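Local structure of protection of telomeres protein 1 (Schizosaccharomyces pombe, 5USB) at residues Y80-N91 against Y114-S123. The protein binds single-stranded telomeric DNA, protects the 3' overhang of the telomere and regulates telomerase and telomere length. The protein carries 1 engineered substitution. Numbering follows the deposited sequence.
Sequences YIKEGDYVVMKN and YNMSIEKVDS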
ATOM      1  N   TYR A  80      13.843  -4.672  -3.725  1.00 17.78           N
ATOM      2  CA  TYR A  80      13.915  -4.932  -2.299  1.00 16.02           C
ATOM      3  C   TYR A  80      12.572  -5.378  -1.724  1.00 21.68           C
ATOM      4  O   TYR A  80      12.492  -6.470  -1.155  1.00 19.05           O
ATOM      5  CB  TYR A  80      14.447  -3.675  -1.601  1.00 16.36           C
ATOM      6  CG  TYR A  80      14.511  -3.759  -0.122  1.00 16.78           C
ATOM      7  CD1 TYR A  80      15.055  -4.866   0.530  1.00 18.08           C
ATOM      8  CD2 TYR A  80      14.070  -2.712   0.651  1.00 18.20           C
ATOM      9  CE1 TYR A  80      15.107  -4.932   1.907  1.00 19.87           C
ATOM     10  CE2 TYR A  80      14.122  -2.784   2.032  1.00 17.63           C
ATOM     11  CZ  TYR A  80      14.658  -3.877   2.640  1.00 16.92           C
ATOM     12  OH  TYR A  80      14.725  -3.919   4.005  1.00 19.14           O
ATOM     13  N   ILE A  81      11.527  -4.547  -1.837  1.00 14.50           N
ATOM     14  CA  ILE A  81      10.199  -4.912  -1.353  1.00 14.10           C
ATOM     15  C   ILE A  81       9.587  -5.919  -2.317  1.00 16.69           C
ATOM     16  O   ILE A  81       9.521  -5.680  -3.531  1.00 16.84           O
ATOM     17  CB  ILE A  81       9.298  -3.675  -1.216  1.00 14.66           C
ATOM     18  CG1 ILE A  81       9.901  -2.643  -0.319  1.00 16.17           C
ATOM     19  CG2 ILE A  81       7.889  -4.079  -0.716  1.00 15.97           C
ATOM     20  CD1 ILE A  81      10.116  -3.102   1.104  1.00 20.67           C
ATOM     21  N   LYS A  82       9.125  -7.040  -1.780  1.00 15.19           N
ATOM     22  CA  LYS A  82       8.635  -8.154  -2.588  1.00 15.41           C
ATOM     23  C   LYS A  82       7.206  -8.472  -2.197  1.00 12.91           C
ATOM     24  O   LYS A  82       6.761  -8.201  -1.081  1.00 13.86           O
ATOM     25  CB  LYS A  82       9.438  -9.452  -2.402  1.00 18.71           C
ATOM     26  CG  LYS A  82      10.965  -9.369  -2.590  1.00 21.47           C
ATOM     27  CD  LYS A  82      11.347  -8.945  -3.969  1.00 28.92           C
ATOM     28  CE  LYS A  82      12.858  -8.727  -4.078  1.00 32.66           C
ATOM     29  NZ  LYS A  82      13.198  -8.086  -5.383  1.00 31.91           N
ATOM     30  N   GLU A  83       6.500  -9.108  -3.118  1.00 14.95           N
ATOM     31  CA  GLU A  83       5.177  -9.617  -2.824  1.00 14.20           C
ATOM     32  C   GLU A  83       5.219 -10.541  -1.606  1.00 11.51           C
ATOM     33  O   GLU A  83       6.084 -11.422  -1.516  1.00 13.96           O
ATOM     34  CB  GLU A  83       4.634 -10.350  -4.062  1.00 14.61           C
ATOM     35  CG  GLU A  83       4.424  -9.363  -5.190  1.00 17.93           C
ATOM     36  CD  GLU A  83       3.885  -9.923  -6.489  1.00 21.98           C
ATOM     37  OE1 GLU A  83       3.602  -9.104  -7.412  1.00 15.75           O
ATOM     38  OE2 GLU A  83       3.717 -11.161  -6.590  1.00 22.94           O
ATOM     39  N   GLY A  84       4.276 -10.340  -0.703  1.00 14.31           N
ATOM     40  CA  GLY A  84       4.182 -11.091   0.540  1.00 14.70           C
ATOM     41  C   GLY A  84       4.891 -10.445   1.710  1.00 16.85           C
ATOM     42  O   GLY A  84       4.584 -10.771   2.878  1.00 18.28           O
ATOM     43  N   ASP A  85       5.786  -9.502   1.437  1.00 14.99           N
ATOM     44  CA  ASP A  85       6.425  -8.763   2.508  1.00 14.21           C
ATOM     45  C   ASP A  85       5.412  -7.891   3.267  1.00 16.06           C
ATOM     46  O   ASP A  85       4.356  -7.483   2.755  1.00 16.26           O
ATOM     47  CB  ASP A  85       7.521  -7.849   1.968  1.00 15.55           C
ATOM     48  CG  ASP A  85       8.760  -8.569   1.540  1.00 20.46           C
ATOM     49  OD1 ASP A  85       8.929  -9.779   1.821  1.00 20.52           O
ATOM     50  OD2 ASP A  85       9.600  -7.882   0.909  1.00 21.89           O
ATOM     51  N   TYR A  86       5.755  -7.590   4.520  1.00 14.57           N
ATOM     52  CA  TYR A  86       5.039  -6.604   5.304  1.00 14.59           C
ATOM     53  C   TYR A  86       5.819  -5.307   5.296  1.00 14.21           C
ATOM     54  O   TYR A  86       7.056  -5.320   5.272  1.00 15.51           O
ATOM     55  CB  TYR A  86       4.831  -7.097   6.736  1.00 18.21           C
ATOM     56  CG  TYR A  86       4.017  -8.349   6.814  1.00 19.02           C
ATOM     57  CD1 TYR A  86       2.651  -8.283   6.904  1.00 17.49           C
ATOM     58  CD2 TYR A  86       4.618  -9.587   6.787  1.00 20.83           C
ATOM     59  CE1 TYR A  86       1.883  -9.425   6.970  1.00 19.97           C
ATOM     60  CE2 TYR A  86       3.867 -10.733   6.831  1.00 22.71           C
ATOM     61  CZ  TYR A  86       2.498 -10.644   6.939  1.00 23.64           C
ATOM     62  OH  TYR A  86       1.729 -11.806   7.005  1.00 26.96           O
ATOM     63  N   VAL A  87       5.102  -4.203   5.226  1.00 12.12           N
ATOM     64  CA  VAL A  87       5.708  -2.885   5.171  1.00 11.93           C
ATOM     65  C   VAL A  87       5.041  -1.977   6.205  1.00 15.05           C
ATOM     66  O   VAL A  87       3.884  -2.168   6.595  1.00 13.90           O
ATOM     67  CB  VAL A  87       5.660  -2.242   3.766  1.00 12.75           C
ATOM     68  CG1 VAL A  87       6.480  -3.036   2.741  1.00 14.59           C
ATOM     69  CG2 VAL A  87       4.255  -2.097   3.266  1.00 16.34           C
ATOM     70  N   VAL A  88       5.798  -0.973   6.639  1.00 13.24           N
ATOM     71  CA  VAL A  88       5.280   0.148   7.420  1.00 12.75           C
ATOM     72  C   VAL A  88       5.563   1.404   6.613  1.00 13.21           C
ATOM     73  O   VAL A  88       6.707   1.663   6.227  1.00 13.19           O
ATOM     74  CB  VAL A  88       5.875   0.216   8.841  1.00 14.43           C
ATOM     75  CG1 VAL A  88       7.385   0.282   8.857  1.00 17.19           C
ATOM     76  CG2 VAL A  88       5.184   1.365   9.596  1.00 17.23           C
ATOM     77  N   MET A  89       4.503   2.142   6.298  1.00 14.95           N
ATOM     78  CA  MET A  89       4.575   3.373   5.522  1.00 13.56           C
ATOM     79  C   MET A  89       4.253   4.511   6.477  1.00 13.36           C
ATOM     80  O   MET A  89       3.252   4.456   7.175  1.00 13.70           O
ATOM     81  CB  MET A  89       3.591   3.290   4.342  1.00 17.29           C
ATOM     82  CG  MET A  89       4.010   2.064   3.452  1.00 21.48           C
ATOM     83  SD  MET A  89       3.171   1.789   1.898  1.00 25.68           S
ATOM     84  CE  MET A  89       3.536   3.338   1.163  1.00 20.52           C
ATOM     85  N   LYS A  90       5.128   5.509   6.529  1.00 12.45           N
ATOM     86  CA  LYS A  90       5.030   6.586   7.504  1.00 13.32           C
ATOM     87  C   LYS A  90       4.938   7.913   6.777  1.00 14.71           C
ATOM     88  O   LYS A  90       5.720   8.185   5.864  1.00 14.72           O
ATOM     89  CB  LYS A  90       6.229   6.565   8.455  1.00 14.75           C
ATOM     90  CG  LYS A  90       6.183   5.436   9.428  1.00 17.33           C
ATOM     91  CD  LYS A  90       7.400   5.385  10.324  1.00 20.80           C
ATOM     92  CE  LYS A  90       7.408   4.145  11.159  1.00 23.90           C
ATOM     93  NZ  LYS A  90       8.762   3.876  11.744  1.00 28.92           N
ATOM     94  N   ASN A  91       3.902   8.682   7.117  1.00 13.65           N
ATOM     95  CA  ASN A  91       3.731  10.050   6.657  1.00 15.72           C
ATOM     96  C   ASN A  91       3.620  10.144   5.144  1.00 17.92           C
ATOM     97  O   ASN A  91       4.047  11.117   4.528  1.00 20.60           O
ATOM     98  CB  ASN A  91       4.863  10.937   7.189  1.00 20.30           C
ATOM     99  CG  ASN A  91       4.934  10.890   8.687  1.00 21.11           C
ATOM    100  OD1 ASN A  91       3.918  11.041   9.351  1.00 21.45           O
ATOM    101  ND2 ASN A  91       6.109  10.587   9.233  1.00 26.25           N
ATOM    102  N   TYR A 114       8.988  16.549   3.654  1.00 31.80           N
ATOM    103  CA  TYR A 114       7.853  15.827   4.185  1.00 40.24           C
ATOM    104  C   TYR A 114       8.000  14.640   5.137  1.00 27.15           C
ATOM    105  O   TYR A 114       7.030  14.201   5.576  1.00 31.70           O
ATOM    106  CB  TYR A 114       7.019  15.426   2.973  1.00 36.37           C
ATOM    107  CG  TYR A 114       6.724  16.594   2.049  1.00 39.31           C
ATOM    108  CD1 TYR A 114       5.913  17.622   2.455  1.00 41.05           C
ATOM    109  CD2 TYR A 114       7.244  16.644   0.777  1.00 39.67           C
ATOM    110  CE1 TYR A 114       5.642  18.671   1.617  1.00 49.65           C
ATOM    111  CE2 TYR A 114       6.994  17.683  -0.053  1.00 44.84           C
ATOM    112  CZ  TYR A 114       6.184  18.713   0.368  1.00 57.66           C
ATOM    113  OH  TYR A 114       5.909  19.774  -0.474  1.00 47.32           O
ATOM    114  N   ASN A 115       9.198  14.107   5.366  1.00 30.20           N
ATOM    115  CA  ASN A 115       9.514  12.992   6.280  1.00 32.19           C
ATOM    116  C   ASN A 115       8.859  11.601   6.029  1.00 21.78           C
ATOM    117  O   ASN A 115       8.556  10.892   6.918  1.00 22.67           O
ATOM    118  CB  ASN A 115       9.295  13.381   7.708  1.00 23.10           C
ATOM    119  CG  ASN A 115       9.884  12.388   8.669  1.00 36.06           C
ATOM    120  OD1 ASN A 115      10.814  11.722   8.356  1.00 39.88           O
ATOM    121  ND2 ASN A 115       9.268  12.228   9.797  1.00 40.12           N
ATOM    122  N   MET A 116       8.698  11.243   4.788  1.00 31.15           N
ATOM    123  CA  MET A 116       8.106   9.975   4.510  1.00 21.32           C
ATOM    124  C   MET A 116       9.096   8.840   4.550  1.00 19.97           C
ATOM    125  O   MET A 116      10.256   9.025   4.360  1.00 18.81           O
ATOM    126  CB  MET A 116       7.508   9.960   3.160  1.00 26.34           C
ATOM    127  CG  MET A 116       6.808  11.199   2.836  1.00 35.87           C
ATOM    128  SD  MET A 116       6.124  10.806   1.294  1.00 28.86           S
ATOM    129  CE  MET A 116       7.569  10.852   0.272  1.00 30.38           C
ATOM    130  N   SER A 117       8.574   7.650   4.803  1.00 16.84           N
ATOM    131  CA  SER A 117       9.394   6.495   4.736  1.00 17.45           C
ATOM    132  C   SER A 117       8.575   5.245   4.478  1.00 15.48           C
ATOM    133  O   SER A 117       7.423   5.222   4.688  1.00 15.91           O
ATOM    134  CB  SER A 117      10.191   6.270   6.001  1.00 18.46           C
ATOM    135  OG  SER A 117       9.391   6.089   7.094  1.00 17.30           O
ATOM    136  N   ILE A 118       9.232   4.241   3.964  1.00 15.81           N
ATOM    137  CA  ILE A 118       8.662   2.943   3.812  1.00 14.72           C
ATOM    138  C   ILE A 118       9.775   1.976   4.143  1.00 16.87           C
ATOM    139  O   ILE A 118      10.856   2.131   3.678  1.00 17.64           O
ATOM    140  CB  ILE A 118       8.114   2.642   2.425  1.00 15.07           C
ATOM    141  CG1 ILE A 118       7.824   1.154   2.315  1.00 16.76           C
ATOM    142  CG2 ILE A 118       9.072   3.062   1.365  1.00 21.07           C
ATOM    143  CD1 ILE A 118       7.016   0.814   1.094  1.00 24.11           C
ATOM    144  N   GLU A 119       9.484   1.037   5.005  1.00 15.64           N
ATOM    145  CA  GLU A 119      10.442   0.054   5.365  1.00 15.87           C
ATOM    146  C   GLU A 119       9.768  -1.319   5.509  1.00 16.95           C
ATOM    147  O   GLU A 119       8.608  -1.426   5.741  1.00 16.82           O
ATOM    148  CB  GLU A 119      11.183   0.407   6.653  1.00 21.10           C
ATOM    149  CG  GLU A 119      12.055   1.665   6.600  1.00 24.92           C
ATOM    150  CD  GLU A 119      13.379   1.518   5.819  1.00 24.80           C
ATOM    151  OE1 GLU A 119      13.560   0.513   5.191  1.00 22.76           O
ATOM    152  OE2 GLU A 119      14.235   2.433   5.852  1.00 28.62           O
ATOM    153  N   LYS A 120      10.559  -2.348   5.343  1.00 15.03           N
ATOM    154  CA  LYS A 120      10.077  -3.681   5.504  1.00 12.77           C
ATOM    155  C   LYS A 120       9.935  -3.981   7.007  1.00 20.68           C
ATOM    156  O   LYS A 120      10.737  -3.551   7.774  1.00 23.06           O
ATOM    157  CB  LYS A 120      11.090  -4.618   4.822  1.00 17.26           C
ATOM    158  CG  LYS A 120      10.648  -6.032   4.519  1.00 25.39           C
ATOM    159  CD  LYS A 120      11.706  -6.809   3.742  1.00 25.46           C
ATOM    160  CE  LYS A 120      11.783  -6.469   2.263  1.00 26.18           C
ATOM    161  NZ  LYS A 120      12.358  -7.576   1.440  1.00 33.17           N
ATOM    162  N   VAL A 121       8.899  -4.716   7.386  1.00 16.17           N
ATOM    163  CA  VAL A 121       8.662  -5.105   8.741  1.00 18.79           C
ATOM    164  C   VAL A 121       8.928  -6.614   8.827  1.00 23.46           C
ATOM    165  O   VAL A 121       8.433  -7.342   8.049  1.00 23.45           O
ATOM    166  CB  VAL A 121       7.209  -4.836   9.178  1.00 18.24           C
ATOM    167  CG1 VAL A 121       6.976  -5.281  10.602  1.00 20.11           C
ATOM    168  CG2 VAL A 121       6.891  -3.384   9.090  1.00 21.21           C
ATOM    169  N   ASP A 122       9.705  -7.056   9.790  1.00 25.47           N
ATOM    170  CA  ASP A 122       9.979  -8.461   9.945  1.00 32.65           C
ATOM    171  C   ASP A 122       8.690  -9.153  10.204  1.00 27.13           C
ATOM    172  O   ASP A 122       7.958  -8.734  11.024  1.00 30.18           O
ATOM    173  CB  ASP A 122      10.920  -8.664  11.118  1.00 41.96           C
ATOM    174  CG  ASP A 122      10.956 -10.072  11.616  1.00 53.32           C
ATOM    175  OD1 ASP A 122      11.100 -11.027  10.832  1.00 59.27           O
ATOM    176  OD2 ASP A 122      10.885 -10.218  12.832  1.00 59.60           O
ATOM    177  N   SER A 123       8.451 -10.267   9.544  1.00 35.77           N
ATOM    178  CA  SER A 123       7.171 -10.938   9.691  1.00 35.61           C
ATOM    179  C   SER A 123       6.700 -11.353  11.080  1.00 41.01           C
ATOM    180  O   SER A 123       5.572 -11.652  11.216  1.00 43.32           O
ATOM    181  CB  SER A 123       7.000 -12.093   8.709  1.00 39.73           C
ATOM    182  OG  SER A 123       8.037 -13.056   8.777  1.00 46.94           O
TER
HETATM  183  O   HOH W   1      13.409  -2.031   5.365  1.00 21.07           O
HETATM  184  O   HOH W   2       8.220  -8.620   5.565  1.00 23.21           O
HETATM  185  O   HOH W   3       8.581   3.552   7.456  1.00 18.25           O
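Strands 86-90 and 117-121 pair antiparallel along one side of this OB-fold, a single-stranded DNA-binding domain of Pot1, with Val88 and Glu119 exchanging both backbone hydrogen bonds and Lys90 and Ser117 doing the same. Val87, Met89 and Ile118 lie buried on one face, which Lys120 shares at its end; Ile118 CD1 lies 4.0 Å from Met89 CG as the two side chains run side by side. Leu106 packs on both, and Phe17 on Met89. On the other face, Val121 CG2 meets Val88 CG1 at 3.7 Å, the two side chains crossing at about a right angle. Lys120 reaches past the strand to the chain leading into 86-90, where Lys82 to Asp85 form a type II beta turn. Its chain bends at chi3 (-77°), bringing NZ to Tyr80 O at 2.8 Å, above the carbonyl plane, and to Asp85 OD2, also at 2.8 Å, in a salt bridge whose hydrogen bond is weak. Asp85 OD2 also takes the N-H of Lys82, joining Lys120 to the turn's backbone. With a leucine in its place, Asp85 would probably lose its charge partner and Tyr80 O a donor. Lys120 CE sits over one face of the Tyr80 ring, while at the ring's edge a water links Tyr80 OH, Lys120 N and Glu119 OE1, which also bonds Tyr76 OH.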